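Local coordinates for protein probable ribose-5-phosphate isomerase B (Mycoplasma genitalium, PDB 6MU0) that probably catalyses the interconversion of ribulose 5-phosphate and ribose 5-phosphate, a step of the non-oxidative stage of the pentose phosphate pathway, at residues S10-I15 with Q36-D41; F14-H19 with F58-K63; T20-K25 with L42-F47; N114-S119 with I129-D134. All coordinates share one frame; numbering follows the deposited sequence.

Interaction 1: S10-I15 with Q36-D41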
# COMPACT_ATOMS: atom_id res chain seq x y z
N SER A 10 7.13 15.66 2.90
CA SER A 10 7.76 15.16 4.12
C SER A 10 7.83 13.64 4.19
O SER A 10 8.36 13.11 5.18
CB SER A 10 7.04 15.71 5.36
OG SER A 10 5.71 15.25 5.42
N PHE A 11 7.34 12.92 3.19
CA PHE A 11 7.35 11.46 3.22
C PHE A 11 7.41 10.94 1.80
O PHE A 11 7.15 11.66 0.84
CB PHE A 11 6.13 10.90 3.96
CG PHE A 11 4.83 11.16 3.27
CD1 PHE A 11 4.15 12.36 3.45
CD2 PHE A 11 4.26 10.20 2.44
CE1 PHE A 11 2.95 12.60 2.82
CE2 PHE A 11 3.06 10.43 1.80
CZ PHE A 11 2.40 11.63 1.99
N ASN A 12 7.74 9.65 1.68
CA ASN A 12 7.82 8.96 0.41
C ASN A 12 6.72 7.92 0.31
O ASN A 12 6.34 7.30 1.30
CB ASN A 12 9.18 8.26 0.27
CG ASN A 12 10.30 9.23 -0.02
OD1 ASN A 12 10.22 10.01 -0.96
ND2 ASN A 12 11.36 9.18 0.78
N ILE A 13 6.22 7.74 -0.91
CA ILE A 13 5.31 6.65 -1.27
C ILE A 13 6.08 5.70 -2.17
O ILE A 13 6.55 6.09 -3.24
CB ILE A 13 4.06 7.17 -2.00
CG1 ILE A 13 3.32 8.20 -1.14
CG2 ILE A 13 3.14 6.00 -2.38
CD1 ILE A 13 2.13 8.84 -1.84
N PHE A 14 6.21 4.45 -1.73
CA PHE A 14 6.89 3.41 -2.49
C PHE A 14 5.84 2.54 -3.16
O PHE A 14 4.90 2.08 -2.50
CB PHE A 14 7.76 2.56 -1.56
CG PHE A 14 8.81 3.36 -0.84
CD1 PHE A 14 10.05 3.60 -1.44
CD2 PHE A 14 8.56 3.91 0.41
CE1 PHE A 14 11.02 4.34 -0.79
CE2 PHE A 14 9.54 4.66 1.06
CZ PHE A 14 10.76 4.88 0.45
N ILE A 15 5.99 2.29 -4.46
CA ILE A 15 5.01 1.54 -5.23
C ILE A 15 5.70 0.42 -5.99
O ILE A 15 6.79 0.59 -6.55
CB ILE A 15 4.18 2.45 -6.16
CG1 ILE A 15 3.04 1.67 -6.83
CG2 ILE A 15 5.04 3.16 -7.18
CD1 ILE A 15 1.98 2.55 -7.46
N GLN A 36 2.25 16.19 -6.70
CA GLN A 36 3.41 16.65 -5.94
C GLN A 36 3.76 15.73 -4.78
O GLN A 36 4.43 16.16 -3.83
CB GLN A 36 3.30 18.11 -5.47
CG GLN A 36 2.95 19.09 -6.59
CD GLN A 36 4.03 19.17 -7.65
OE1 GLN A 36 5.12 19.70 -7.41
NE2 GLN A 36 3.74 18.64 -8.83
N PHE A 37 3.32 14.48 -4.81
CA PHE A 37 3.83 13.51 -3.86
C PHE A 37 5.22 13.06 -4.28
O PHE A 37 5.61 13.15 -5.45
CB PHE A 37 2.92 12.29 -3.79
CG PHE A 37 1.59 12.54 -3.14
CD1 PHE A 37 1.46 12.46 -1.76
CD2 PHE A 37 0.47 12.84 -3.90
CE1 PHE A 37 0.24 12.68 -1.15
CE2 PHE A 37 -0.75 13.07 -3.29
CZ PHE A 37 -0.87 12.99 -1.92
N ASN A 38 5.98 12.57 -3.30
CA ASN A 38 7.25 11.91 -3.55
C ASN A 38 6.94 10.43 -3.78
O ASN A 38 6.48 9.74 -2.87
CB ASN A 38 8.17 12.07 -2.34
CG ASN A 38 8.44 13.52 -2.01
OD1 ASN A 38 8.63 14.34 -2.91
ND2 ASN A 38 8.46 13.84 -0.73
N VAL A 39 7.19 9.96 -5.00
CA VAL A 39 6.75 8.63 -5.43
C VAL A 39 7.96 7.87 -5.94
O VAL A 39 8.71 8.38 -6.79
CB VAL A 39 5.66 8.70 -6.51
CG1 VAL A 39 5.18 7.30 -6.88
CG2 VAL A 39 4.52 9.59 -6.06
N VAL A 40 8.11 6.64 -5.46
CA VAL A 40 9.29 5.82 -5.71
C VAL A 40 8.80 4.49 -6.29
O VAL A 40 8.32 3.63 -5.54
CB VAL A 40 10.10 5.60 -4.43
CG1 VAL A 40 11.43 4.96 -4.75
CG2 VAL A 40 10.28 6.91 -3.67
N ASP A 41 8.94 4.31 -7.60
CA ASP A 41 8.55 3.07 -8.28
C ASP A 41 9.70 2.08 -8.14
O ASP A 41 10.77 2.26 -8.73
CB ASP A 41 8.26 3.41 -9.74
CG ASP A 41 7.84 2.21 -10.58
OD1 ASP A 41 7.91 1.04 -10.13
OD2 ASP A 41 7.43 2.45 -11.73
O HOH W 1 4.85 12.36 -0.73

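Interaction 2: F14-H19 with F58-K63. With 5RP (ribulose-5-phosphate), chain B.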
# COMPACT_ATOMS: atom_id res chain seq x y z
N PHE A 14 6.21 4.45 -1.73
CA PHE A 14 6.89 3.41 -2.49
C PHE A 14 5.84 2.54 -3.16
O PHE A 14 4.90 2.08 -2.50
CB PHE A 14 7.76 2.56 -1.56
CG PHE A 14 8.81 3.36 -0.84
CD1 PHE A 14 10.05 3.60 -1.44
CD2 PHE A 14 8.56 3.91 0.41
CE1 PHE A 14 11.02 4.34 -0.79
CE2 PHE A 14 9.54 4.66 1.06
CZ PHE A 14 10.76 4.88 0.45
N ILE A 15 5.99 2.29 -4.46
CA ILE A 15 5.01 1.54 -5.23
C ILE A 15 5.70 0.42 -5.99
O ILE A 15 6.79 0.59 -6.55
CB ILE A 15 4.18 2.45 -6.16
CG1 ILE A 15 3.04 1.67 -6.83
CG2 ILE A 15 5.04 3.16 -7.18
CD1 ILE A 15 1.98 2.55 -7.46
N ALA A 16 5.05 -0.75 -6.02
CA ALA A 16 5.53 -1.88 -6.80
C ALA A 16 4.35 -2.77 -7.15
O ALA A 16 3.24 -2.62 -6.63
CB ALA A 16 6.62 -2.66 -6.07
N SER A 17 4.61 -3.73 -8.03
CA SER A 17 3.59 -4.69 -8.44
C SER A 17 4.27 -6.00 -8.79
O SER A 17 5.49 -6.12 -8.70
CB SER A 17 2.80 -4.16 -9.64
OG SER A 17 3.60 -4.14 -10.82
N ASP A 18 3.48 -6.99 -9.19
CA ASP A 18 4.04 -8.06 -10.01
C ASP A 18 3.71 -7.79 -11.48
O ASP A 18 3.22 -6.71 -11.84
CB ASP A 18 3.62 -9.45 -9.52
CG ASP A 18 2.16 -9.77 -9.80
OD1 ASP A 18 1.42 -8.89 -10.29
OD2 ASP A 18 1.75 -10.93 -9.51
N HIS A 19 3.98 -8.78 -12.32
CA HIS A 19 3.76 -8.66 -13.76
C HIS A 19 2.33 -8.30 -14.13
O HIS A 19 2.11 -7.84 -15.26
CB HIS A 19 4.12 -9.97 -14.46
CG HIS A 19 3.40 -11.17 -13.91
ND1 HIS A 19 3.92 -11.94 -12.89
CD2 HIS A 19 2.21 -11.72 -14.23
CE1 HIS A 19 3.07 -12.92 -12.61
NE2 HIS A 19 2.02 -12.81 -13.41
N PHE A 58 8.12 -7.22 -0.62
CA PHE A 58 9.13 -6.97 0.39
C PHE A 58 9.98 -5.74 0.07
O PHE A 58 10.42 -5.05 1.00
CB PHE A 58 9.99 -8.22 0.63
CG PHE A 58 9.23 -9.36 1.26
CD1 PHE A 58 8.47 -9.15 2.40
CD2 PHE A 58 9.25 -10.63 0.71
CE1 PHE A 58 7.75 -10.19 2.99
CE2 PHE A 58 8.53 -11.67 1.29
CZ PHE A 58 7.77 -11.44 2.43
N LEU A 59 10.20 -5.43 -1.21
CA LEU A 59 10.90 -4.19 -1.54
C LEU A 59 10.17 -2.99 -0.96
O LEU A 59 10.77 -2.12 -0.33
CB LEU A 59 11.03 -4.04 -3.05
CG LEU A 59 12.05 -4.94 -3.75
CD1 LEU A 59 12.02 -4.66 -5.25
CD2 LEU A 59 13.46 -4.74 -3.20
N VAL A 60 8.85 -2.92 -1.18
CA VAL A 60 8.07 -1.80 -0.67
C VAL A 60 7.99 -1.85 0.85
O VAL A 60 8.21 -0.84 1.54
CB VAL A 60 6.66 -1.82 -1.29
CG1 VAL A 60 5.72 -0.91 -0.52
CG2 VAL A 60 6.72 -1.40 -2.75
N ALA A 61 7.62 -3.01 1.40
CA ALA A 61 7.37 -3.09 2.83
C ALA A 61 8.63 -2.85 3.65
O ALA A 61 8.58 -2.22 4.71
CB ALA A 61 6.74 -4.44 3.17
N ASP A 62 9.78 -3.34 3.17
CA ASP A 62 11.03 -3.07 3.88
C ASP A 62 11.36 -1.59 3.90
O ASP A 62 11.96 -1.11 4.87
CB ASP A 62 12.18 -3.90 3.30
CG ASP A 62 12.17 -5.35 3.76
OD1 ASP A 62 11.62 -5.64 4.85
OD2 ASP A 62 12.74 -6.19 3.05
N LYS A 63 10.99 -0.84 2.86
CA LYS A 63 11.18 0.61 2.90
C LYS A 63 10.24 1.26 3.91
O LYS A 63 10.66 2.10 4.71
CB LYS A 63 10.97 1.22 1.51
CG LYS A 63 12.08 0.95 0.52
CD LYS A 63 13.35 1.70 0.90
CE LYS A 63 14.40 1.55 -0.18
NZ LYS A 63 15.65 2.29 0.16
C2 5RP B . -1.46 -13.05 -5.87
C3 5RP B . -1.89 -12.69 -7.28
C5 5RP B . -0.83 -12.80 -8.38
O13 5RP B . -0.78 -11.62 -9.15
C6 5RP B . -1.29 -13.99 -9.23
O14 5RP B . -1.33 -15.15 -8.39
C7 5RP B . -0.40 -14.24 -10.42
O8 5RP B . -1.05 -15.20 -11.27
P9 5RP B . -0.31 -15.71 -12.60
O12 5RP B . -1.27 -16.68 -13.22
O11 5RP B . -0.06 -14.48 -13.46
O10 5RP B . 1.01 -16.34 -12.19
O4 5RP B . -3.02 -12.36 -7.56
O1 5RP B . -2.55 -12.90 -4.96

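Interaction 3: T20-K25 with L42-F47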
# COMPACT_ATOMS: atom_id res chain seq x y z
N THR A 20 1.35 -8.52 -13.25
CA THR A 20 -0.04 -8.24 -13.60
C THR A 20 -0.38 -6.77 -13.54
O THR A 20 -1.45 -6.38 -14.02
CB THR A 20 -1.02 -8.99 -12.68
OG1 THR A 20 -1.01 -8.40 -11.38
CG2 THR A 20 -0.69 -10.47 -12.58
N GLY A 21 0.47 -5.94 -12.96
CA GLY A 21 0.05 -4.60 -12.60
C GLY A 21 0.87 -3.44 -13.14
O GLY A 21 0.80 -2.34 -12.59
N LEU A 22 1.63 -3.65 -14.23
CA LEU A 22 2.55 -2.62 -14.68
C LEU A 22 1.83 -1.38 -15.20
O LEU A 22 2.28 -0.25 -14.95
CB LEU A 22 3.49 -3.17 -15.75
CG LEU A 22 4.31 -4.37 -15.31
CD1 LEU A 22 5.26 -4.79 -16.43
CD2 LEU A 22 5.08 -4.06 -14.04
N THR A 23 0.76 -1.56 -15.97
CA THR A 23 0.04 -0.40 -16.50
C THR A 23 -0.56 0.43 -15.37
O THR A 23 -0.42 1.66 -15.34
CB THR A 23 -1.03 -0.86 -17.49
OG1 THR A 23 -0.40 -1.49 -18.62
CG2 THR A 23 -1.88 0.32 -17.96
N LEU A 24 -1.24 -0.23 -14.43
CA LEU A 24 -1.82 0.48 -13.30
C LEU A 24 -0.74 1.17 -12.47
O LEU A 24 -0.93 2.30 -12.02
CB LEU A 24 -2.61 -0.50 -12.44
CG LEU A 24 -3.24 0.12 -11.20
CD1 LEU A 24 -4.25 1.20 -11.55
CD2 LEU A 24 -3.85 -0.94 -10.31
N LYS A 25 0.40 0.50 -12.26
CA LYS A 25 1.47 1.10 -11.48
C LYS A 25 1.92 2.42 -12.09
O LYS A 25 2.11 3.41 -11.37
CB LYS A 25 2.63 0.12 -11.34
CG LYS A 25 3.84 0.72 -10.64
CD LYS A 25 4.72 -0.34 -10.00
CE LYS A 25 5.34 -1.29 -11.02
NZ LYS A 25 6.34 -0.61 -11.89
N LEU A 42 9.48 1.03 -7.35
CA LEU A 42 10.50 0.02 -7.07
C LEU A 42 10.47 -1.14 -8.05
O LEU A 42 11.22 -2.10 -7.88
CB LEU A 42 10.38 -0.49 -5.63
CG LEU A 42 10.58 0.58 -4.56
CD1 LEU A 42 10.42 -0.02 -3.17
CD2 LEU A 42 11.95 1.23 -4.70
N GLY A 43 9.63 -1.07 -9.08
CA GLY A 43 9.61 -2.08 -10.11
C GLY A 43 8.42 -3.00 -9.99
O GLY A 43 7.58 -2.87 -9.10
N PRO A 44 8.32 -3.98 -10.91
CA PRO A 44 9.24 -4.20 -12.04
C PRO A 44 9.12 -3.13 -13.12
O PRO A 44 8.11 -2.43 -13.21
CB PRO A 44 8.81 -5.57 -12.58
CG PRO A 44 7.46 -5.79 -12.10
CD PRO A 44 7.21 -4.95 -10.90
N ASN A 45 10.17 -3.01 -13.92
CA ASN A 45 10.27 -1.99 -14.95
C ASN A 45 10.05 -2.54 -16.35
O ASN A 45 10.06 -1.78 -17.32
CB ASN A 45 11.61 -1.26 -14.81
CG ASN A 45 11.77 -0.69 -13.42
OD1 ASN A 45 10.83 -0.09 -12.89
ND2 ASN A 45 12.91 -0.93 -12.79
N TYR A 46 9.86 -3.85 -16.46
CA TYR A 46 9.47 -4.47 -17.71
C TYR A 46 8.70 -5.74 -17.36
O TYR A 46 8.72 -6.20 -16.22
CB TYR A 46 10.66 -4.75 -18.63
CG TYR A 46 11.64 -5.76 -18.09
CD1 TYR A 46 11.48 -7.12 -18.36
CD2 TYR A 46 12.73 -5.36 -17.33
CE1 TYR A 46 12.37 -8.05 -17.87
CE2 TYR A 46 13.63 -6.29 -16.85
CZ TYR A 46 13.45 -7.63 -17.12
OH TYR A 46 14.35 -8.56 -16.64
N PHE A 47 8.03 -6.29 -18.36
CA PHE A 47 7.11 -7.39 -18.14
C PHE A 47 7.82 -8.74 -18.16
O PHE A 47 8.54 -9.07 -19.12
CB PHE A 47 6.02 -7.37 -19.22
CG PHE A 47 5.02 -8.47 -19.07
CD1 PHE A 47 4.01 -8.39 -18.12
CD2 PHE A 47 5.10 -9.61 -19.86
CE1 PHE A 47 3.09 -9.41 -17.98
CE2 PHE A 47 4.18 -10.64 -19.71
CZ PHE A 47 3.18 -10.53 -18.76

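Interaction 4: N114-S119 with I129-D134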
# COMPACT_ATOMS: atom_id res chain seq x y z
N ASN A 114 -0.37 1.59 6.55
CA ASN A 114 0.70 2.28 5.85
C ASN A 114 1.06 1.63 4.52
O ASN A 114 1.94 2.15 3.82
CB ASN A 114 1.94 2.51 6.73
CG ASN A 114 2.46 1.24 7.37
OD1 ASN A 114 2.18 0.13 6.91
ND2 ASN A 114 3.23 1.40 8.44
N VAL A 115 0.38 0.54 4.14
CA VAL A 115 0.53 -0.06 2.83
C VAL A 115 -0.86 -0.37 2.30
O VAL A 115 -1.68 -1.00 2.99
CB VAL A 115 1.41 -1.33 2.87
CG1 VAL A 115 1.39 -2.05 1.52
CG2 VAL A 115 2.85 -0.98 3.26
N LEU A 116 -1.13 0.10 1.09
CA LEU A 116 -2.39 -0.09 0.39
C LEU A 116 -2.17 -1.15 -0.68
O LEU A 116 -1.28 -1.00 -1.53
CB LEU A 116 -2.80 1.23 -0.25
CG LEU A 116 -4.02 1.20 -1.16
CD1 LEU A 116 -5.28 0.84 -0.38
CD2 LEU A 116 -4.16 2.56 -1.84
N CYS A 117 -2.97 -2.21 -0.64
CA CYS A 117 -2.88 -3.33 -1.57
C CYS A 117 -4.10 -3.31 -2.49
O CYS A 117 -5.24 -3.16 -2.02
CB CYS A 117 -2.80 -4.65 -0.81
SG CYS A 117 -1.37 -4.72 0.29
N LEU A 118 -3.83 -3.48 -3.79
CA LEU A 118 -4.82 -3.29 -4.84
C LEU A 118 -4.81 -4.48 -5.79
O LEU A 118 -3.79 -5.16 -5.98
CB LEU A 118 -4.49 -2.05 -5.68
CG LEU A 118 -4.36 -0.73 -4.92
CD1 LEU A 118 -3.89 0.38 -5.85
CD2 LEU A 118 -5.66 -0.35 -4.25
N SER A 119 -5.97 -4.69 -6.41
CA SER A 119 -6.18 -5.73 -7.41
C SER A 119 -6.04 -5.17 -8.82
O SER A 119 -6.72 -4.20 -9.18
CB SER A 119 -7.60 -6.27 -7.25
OG SER A 119 -7.96 -7.12 -8.33
N ILE A 129 -7.65 4.32 -8.92
CA ILE A 129 -7.23 5.70 -8.67
C ILE A 129 -8.07 6.33 -7.56
O ILE A 129 -7.55 7.03 -6.69
CB ILE A 129 -7.28 6.52 -9.97
CG1 ILE A 129 -6.13 6.13 -10.90
CG2 ILE A 129 -7.24 8.01 -9.67
CD1 ILE A 129 -4.76 6.57 -10.42
N LYS A 130 -9.38 6.09 -7.59
CA LYS A 130 -10.25 6.64 -6.55
C LYS A 130 -9.90 6.08 -5.18
O LYS A 130 -9.94 6.79 -4.17
CB LYS A 130 -11.71 6.35 -6.87
CG LYS A 130 -12.19 7.05 -8.12
CD LYS A 130 -13.55 6.53 -8.56
CE LYS A 130 -13.89 7.03 -9.94
NZ LYS A 130 -15.15 6.41 -10.42
N ILE A 131 -9.58 4.78 -5.12
CA ILE A 131 -9.17 4.15 -3.87
C ILE A 131 -7.90 4.82 -3.34
O ILE A 131 -7.82 5.19 -2.17
CB ILE A 131 -8.97 2.65 -4.10
CG1 ILE A 131 -10.32 1.95 -4.29
CG2 ILE A 131 -8.15 2.02 -2.97
CD1 ILE A 131 -10.21 0.55 -4.85
N VAL A 132 -6.90 4.98 -4.22
CA VAL A 132 -5.66 5.64 -3.83
C VAL A 132 -5.94 7.04 -3.30
O VAL A 132 -5.44 7.43 -2.24
CB VAL A 132 -4.68 5.66 -5.02
CG1 VAL A 132 -3.49 6.55 -4.71
CG2 VAL A 132 -4.20 4.26 -5.35
N ASP A 133 -6.73 7.82 -4.04
CA ASP A 133 -6.98 9.20 -3.62
C ASP A 133 -7.66 9.27 -2.26
O ASP A 133 -7.29 10.09 -1.41
CB ASP A 133 -7.83 9.93 -4.67
CG ASP A 133 -7.03 10.34 -5.91
OD1 ASP A 133 -5.78 10.29 -5.90
OD2 ASP A 133 -7.68 10.73 -6.90
N ASP A 134 -8.66 8.41 -2.03
CA ASP A 134 -9.38 8.47 -0.76
C ASP A 134 -8.53 7.96 0.39
O ASP A 134 -8.61 8.46 1.51
CB ASP A 134 -10.71 7.73 -0.85
CG ASP A 134 -11.90 8.64 -0.53
OD1 ASP A 134 -11.74 9.88 -0.58
OD2 ASP A 134 -12.98 8.11 -0.20

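Interaction 1: S10-I15 with Q36-D41
Ile13 and Ile15 hydrogen-bond to Asn38 and Val40 in the parallel ladder of a beta-alpha-beta unit, in which strand 12-16 leads through helix 22-34 to strand 38-41, an outermost strand of the sheet; Ile13 stands abreast of Val39 and Ile15 of Asp41. Ile13 N donates to Asn38 O at 2.8 Å, and Ile13 O receives Val40 N, so both polar backbone groups of Ile13 reach the residues flanking Val39. The next rung is Ile15 N to Val40 O at 2.9 Å. Between the rungs, CA-H groups of Val39 and Phe14 point at the same carbonyls, Ile13 O and Val40 O.

Beta-branched Ile13, Ile15, Val39 and Val40 suit such an extended chain. Phe14 and Val40 share one face, lying side by side and pointing the same way, with Phe14 CD1 3.6 Å from Val40 CB. On the other face Ile15 CG2 approaches Val39 CG1. Toward the start of the strands, Ile13 CD1 reaches Phe37 CD1 at 3.7 Å, and Phe11 CZ comes in at the edge of the Phe37 ring, near its plane. Helix 22-34 covers Val39 and Phe37, while Leu136 of helix 125-137 touches Ile13 and Phe37. Asp41 OD1 accepts from Gly43 N.

At the start of strand 38-41, the amide of Asn38 supplies an N-H that the backbone ladder does not: ND2 donates to Phe11 O at 3.0 Å, from 40° out of the carbonyl plane. A water completes that junction, lying over the centre of the Phe11 ring, donating to Phe11 O and accepting from Asn38 N at 2.8 Å.

Interaction 2: F14-H19 with F58-K63
Lys63 lays the start of its side chain on Phe14. CB stands over the ring centre, 3.6 Å from the centroid and only 3° off the ring normal, a CH-pi contact. CG, anti to the carbonyl carbon (chi1 -73°), lies above the CD1-CE1 side, 3.8 Å from Phe14 CE1, and CD, still above the plane but beyond the ring outline, is 3.9 Å from CE1. CE and NZ, on an extended end, lead away from the strand, so a lysine here gives its methylenes to the aromatic face and carries its ammonium group elsewhere.

One turn earlier, Val60 packs on the strand backbone: CG1 rests against Phe14 O, and CG2 meets Ala16 CB at 3.6 Å, a methyl small enough for helix 53-66 to pack closely. This helix runs nearly antiparallel to strand 14-16 (167°), as is usual for helices covering a parallel sheet.

Past the strand's C-terminal end, Asp18 OD2 accepts the O13 hydroxyl of ribulose-5-phosphate at 2.6 Å. His19 NE2 donates to phosphate O11 at 2.7 Å, with the phosphorus in the ring plane at its edge; Asp51 OD1 holds ND1 and fixes the imidazole. A binding loop following a strand of a parallel alpha/beta sheet is the classic site of a Rossmann-like fold.

Interaction 3: T20-K25 with L42-F47
The peptide between Gly43 and Pro44 is cis, and the loop 42-47 bends there past the first turn of helix 22-34, where Leu22 and Lys25 meet it. At the backbone angles of Gly43 (phi 105°), a CB would press on the carbonyl oxygen of Leu42, which suits a residue without a side chain. Lys25 starts extended and then folds at chi3 (64°), which turns CE to within 3.3 Å of Gly43 O. A second bend, at chi4 (68°), sets NZ toward the Pro44 carbonyl, donating to Pro44 O at 2.9 Å, and NZ also forms a salt bridge with Asp41 OD1. The buried ammonium group is thus gripped by a loop carbonyl and a carboxylate, which would be expected to favour its charged form.

Leu22 spreads its two methyls over the loop. CD2 lies 3.5 Å from Pro44 CG, while CD1 reaches Phe47 CA at 3.6 Å and lies at the edge of the Phe47 ring, near its plane. Leucine's fork fits this double task.

Gly21 is the N-cap of the helix, and Thr20 before it touches ribulose-5-phosphate, while the Phe47 side chain comes about 4 Å from that of His19 at their nearest atoms. Loops after neighbouring strands that meet beside the ligand are typical of the active-site edge of a parallel alpha/beta fold.

Interaction 4: N114-S119 with I129-D134
Leu116 and Leu118 meet Ile131 and Val132 through aliphatic branches alone; no ring or amide plane enters, so the contact is made methyl against methyl. Each leucine splits its fork between the two helix residues. Leu116 CD1 lies 4.0 Å from Ile131 CG2, while its CD2 faces Val132 CG2 at 3.9 Å. In Leu118, CD2 comes closer to Ile131 CG2, at 3.7 Å, and CD1 lies 3.9 Å from Val132 CG2. The two CG2 methyls are thus each shared by both leucines.

The leucines reach these two methyls from different settings: CG is anti to the backbone N in Leu116 (chi1 173°) but anti to the carbonyl carbon in Leu118 (chi1 -56°). Helix 125-137 here covers one side of the parallel sheet of a Rossmann-like alpha/beta sandwich, against strand 115-117 and the residue after it. Leucine, isoleucine and valine suit this wholly buried layer, having no polar side-chain group to satisfy. Leu118 and Ile131 slide past each other in opposite directions, whereas Leu118 and Val132 cross at about a right angle.

Around the four, Val98 touches both Leu116 and Ile131, and Leu118 also packs on Ile28 of helix 22-34 and on Ile74 of the adjacent strand 72-75.

From the N terminus, strand 12-16 starts two contacts. Interaction 1 closes first, bringing strand 38-41 back alongside it after helix 22-34. Interaction 3 opens inside that loop, at the start of the helix, and closes beyond it at 42-47, so the two cross; a probable hydrogen bond from Leu42 N to Ile15 O joins them. Interaction 2 closes later, with helix 53-66, and the whole of interaction 3 nests within its loop. Interaction 4 follows in series, adding helix 125-137 to strand 115-117. Together they tie edge strand, inner strands and covering helices, with interactions 2 and 3 reaching the ligand loops.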